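Local structure of SmhB (Serratia marcescens, 6ZZ5) at residues G11-S16 / G184-G189. The protein is one component of Smh, a tripartite alpha-pore-forming toxin of Serratia marcescens. Residues are numbered along the deposited sequence; the frame is centred on the assembly and turned at random.
Sequences GMNAQS and GLLVIG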
ATOM      1  N   GLY A  11      -7.713   2.976  11.222  1.00 17.98           N
ATOM      2  CA  GLY A  11      -8.006   2.697   9.790  1.00 18.69           C
ATOM      3  C   GLY A  11      -7.213   3.600   8.872  1.00 19.39           C
ATOM      4  O   GLY A  11      -6.647   3.109   7.833  1.00 18.64           O
ATOM      5  N   MET A  12      -7.221   4.900   9.192  1.00 19.46           N
ATOM      6  CA  MET A  12      -6.530   5.930   8.398  1.00 16.43           C
ATOM      7  C   MET A  12      -5.011   5.642   8.406  1.00 16.90           C
ATOM      8  O   MET A  12      -4.401   5.736   7.333  1.00 15.81           O
ATOM      9  CB  MET A  12      -6.791   7.317   8.977  1.00 17.89           C
ATOM     10  CG  MET A  12      -6.059   8.350   8.241  1.00 18.94           C
ATOM     11  SD  MET A  12      -6.423   9.977   8.903  1.00 21.04           S
ATOM     12  CE  MET A  12      -5.563   9.978  10.466  1.00 22.23           C
ATOM     13  N   ASN A  13      -4.420   5.386   9.568  1.00 18.33           N
ATOM     14  CA  ASN A  13      -2.965   5.144   9.693  1.00 18.18           C
ATOM     15  C   ASN A  13      -2.598   3.884   8.876  1.00 21.02           C
ATOM     16  O   ASN A  13      -1.598   3.958   8.117  1.00 16.57           O
ATOM     17  CB  ASN A  13      -2.509   4.996  11.142  1.00 20.46           C
ATOM     18  CG  ASN A  13      -2.556   6.297  11.933  1.00 19.48           C
ATOM     19  OD1 ASN A  13      -2.647   7.381  11.353  1.00 17.24           O
ATOM     20  ND2 ASN A  13      -2.438   6.182  13.251  1.00 19.84           N
ATOM     21  N   ALA A  14      -3.384   2.803   8.991  1.00 16.43           N
ATOM     22  CA  ALA A  14      -3.069   1.503   8.345  1.00 18.01           C
ATOM     23  C   ALA A  14      -3.234   1.635   6.828  1.00 21.71           C
ATOM     24  O   ALA A  14      -2.365   1.157   6.094  1.00 19.66           O
ATOM     25  CB  ALA A  14      -3.921   0.399   8.915  1.00 18.54           C
ATOM     26  N   GLN A  15      -4.281   2.331   6.353  1.00 15.51           N
ATOM     27  CA  GLN A  15      -4.541   2.375   4.915  1.00 16.57           C
ATOM     28  C   GLN A  15      -3.516   3.289   4.261  1.00 14.52           C
ATOM     29  O   GLN A  15      -3.071   2.966   3.182  1.00 14.09           O
ATOM     30  CB  GLN A  15      -5.909   2.917   4.583  1.00 18.06           C
ATOM     31  CG  GLN A  15      -6.236   2.802   3.120  1.00 16.80           C
ATOM     32  CD  GLN A  15      -7.670   3.157   2.790  1.00 19.38           C
ATOM     33  OE1 GLN A  15      -8.224   4.159   3.212  1.00 17.23           O
ATOM     34  NE2 GLN A  15      -8.263   2.353   1.936  1.00 16.66           N
ATOM     35  N   SER A  16      -3.218   4.438   4.913  1.00 14.79           N
ATOM     36  CA  SER A  16      -2.236   5.428   4.412  1.00 17.91           C
ATOM     37  C   SER A  16      -0.821   4.828   4.280  1.00 18.55           C
ATOM     38  O   SER A  16      -0.151   5.048   3.256  1.00 17.09           O
ATOM     39  CB  SER A  16      -2.266   6.643   5.290  1.00 16.84           C
ATOM     40  OG  SER A  16      -3.562   7.217   5.137  1.00 23.04           O
ATOM     41  N   GLY A 184       7.438   5.457  10.092  1.00 20.07           N
ATOM     42  CA  GLY A 184       7.730   6.820   9.598  1.00 20.68           C
ATOM     43  C   GLY A 184       6.505   7.670   9.276  1.00 20.00           C
ATOM     44  O   GLY A 184       6.676   8.915   9.130  1.00 21.62           O
ATOM     45  N   LEU A 185       5.305   7.097   9.212  1.00 19.54           N
ATOM     46  CA  LEU A 185       4.129   7.808   8.659  1.00 19.15           C
ATOM     47  C   LEU A 185       3.829   9.129   9.370  1.00 20.95           C
ATOM     48  O   LEU A 185       3.440  10.114   8.687  1.00 21.43           O
ATOM     49  CB  LEU A 185       2.909   6.891   8.728  1.00 19.79           C
ATOM     50  CG  LEU A 185       1.642   7.475   8.110  1.00 18.46           C
ATOM     51  CD1 LEU A 185       1.724   7.589   6.603  1.00 22.57           C
ATOM     52  CD2 LEU A 185       0.436   6.659   8.537  1.00 24.14           C
ATOM     53  N   LEU A 186       3.946   9.137  10.691  1.00 20.53           N
ATOM     54  CA  LEU A 186       3.491  10.243  11.550  1.00 19.50           C
ATOM     55  C   LEU A 186       4.682  11.053  12.060  1.00 25.89           C
ATOM     56  O   LEU A 186       4.457  11.910  12.938  1.00 21.02           O
ATOM     57  CB  LEU A 186       2.676   9.651  12.709  1.00 24.94           C
ATOM     58  CG  LEU A 186       1.345   9.013  12.274  1.00 25.36           C
ATOM     59  CD1 LEU A 186       0.485   8.626  13.490  1.00 27.30           C
ATOM     60  CD2 LEU A 186       0.571   9.949  11.344  1.00 25.73           C
ATOM     61  N   VAL A 187       5.888  10.904  11.475  1.00 22.54           N
ATOM     62  CA  VAL A 187       7.063  11.726  11.878  1.00 26.75           C
ATOM     63  C   VAL A 187       6.886  13.142  11.327  1.00 24.38           C
ATOM     64  O   VAL A 187       6.800  13.323  10.129  1.00 23.08           O
ATOM     65  CB  VAL A 187       8.409  11.095  11.449  1.00 26.24           C
ATOM     66  CG1 VAL A 187       9.569  12.030  11.687  1.00 30.39           C
ATOM     67  CG2 VAL A 187       8.650   9.767  12.142  1.00 25.04           C
ATOM     68  N   ILE A 188       6.778  14.126  12.205  1.00 26.82           N
ATOM     69  CA  ILE A 188       6.584  15.546  11.812  1.00 28.47           C
ATOM     70  C   ILE A 188       7.847  16.040  11.092  1.00 26.53           C
ATOM     71  O   ILE A 188       8.942  15.872  11.639  1.00 29.55           O
ATOM     72  CB  ILE A 188       6.216  16.406  13.052  1.00 28.61           C
ATOM     73  CG1 ILE A 188       4.856  15.950  13.594  1.00 35.39           C
ATOM     74  CG2 ILE A 188       6.232  17.878  12.667  1.00 35.30           C
ATOM     75  CD1 ILE A 188       4.370  16.697  14.804  1.00 37.65           C
ATOM     76  N   GLY A 189       7.706  16.563   9.871  1.00 24.52           N
ATOM     77  CA  GLY A 189       8.862  17.040   9.097  1.00 23.45           C
ATOM     78  C   GLY A 189       9.624  15.916   8.409  1.00 27.42           C
ATOM     79  O   GLY A 189      10.586  16.231   7.723  1.00 27.96           O
TER
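Asn13, on the helix 4-30, and Leu185, in the type I beta turn from Gly184 to Val187 where the helix 156-184 gives way to the loop, bring the two backbones to within 7.6 Å between their CA atoms. The turn is closed by a hydrogen bond of 3.2 Å from Val187 N to Gly184 O, and its two central residues, Leu185 and Leu186, both point at the helix. Leu185 makes the closest approach: with CG anti to the backbone N (chi1 -177°), its CD2 methyl reaches the helix backbone, 3.4 Å from Asn13 O, and also lies 4.2 Å from Ser16 CB. Leu186 meets the Asn13 side chain at about a right angle, its CD1 methyl against the amide at 3.8 Å from Asn13 ND2, while CD2 stands 4.1 Å from Asn13 OD1. The Ser16 hydroxyl is turned back into its own helix, where OG donates to Met12 O over 2.8 Å; Ser16 N approaches the same carbonyl from the opposite face. Ile331 of the helix 321-336 touches both Asn13 and Ser16, and Ser17 OG is hydrogen-bonded to Asn13 O and Ala14 O. No hydrogen bond joins the turn to the helix, so the loop leading to the strand 191-196 meets the helical bundle here through leucine methyls set against the Asn13 carbonyl and amide and Ser16 CB, a small contact of 168 Å² held by van der Waals packing.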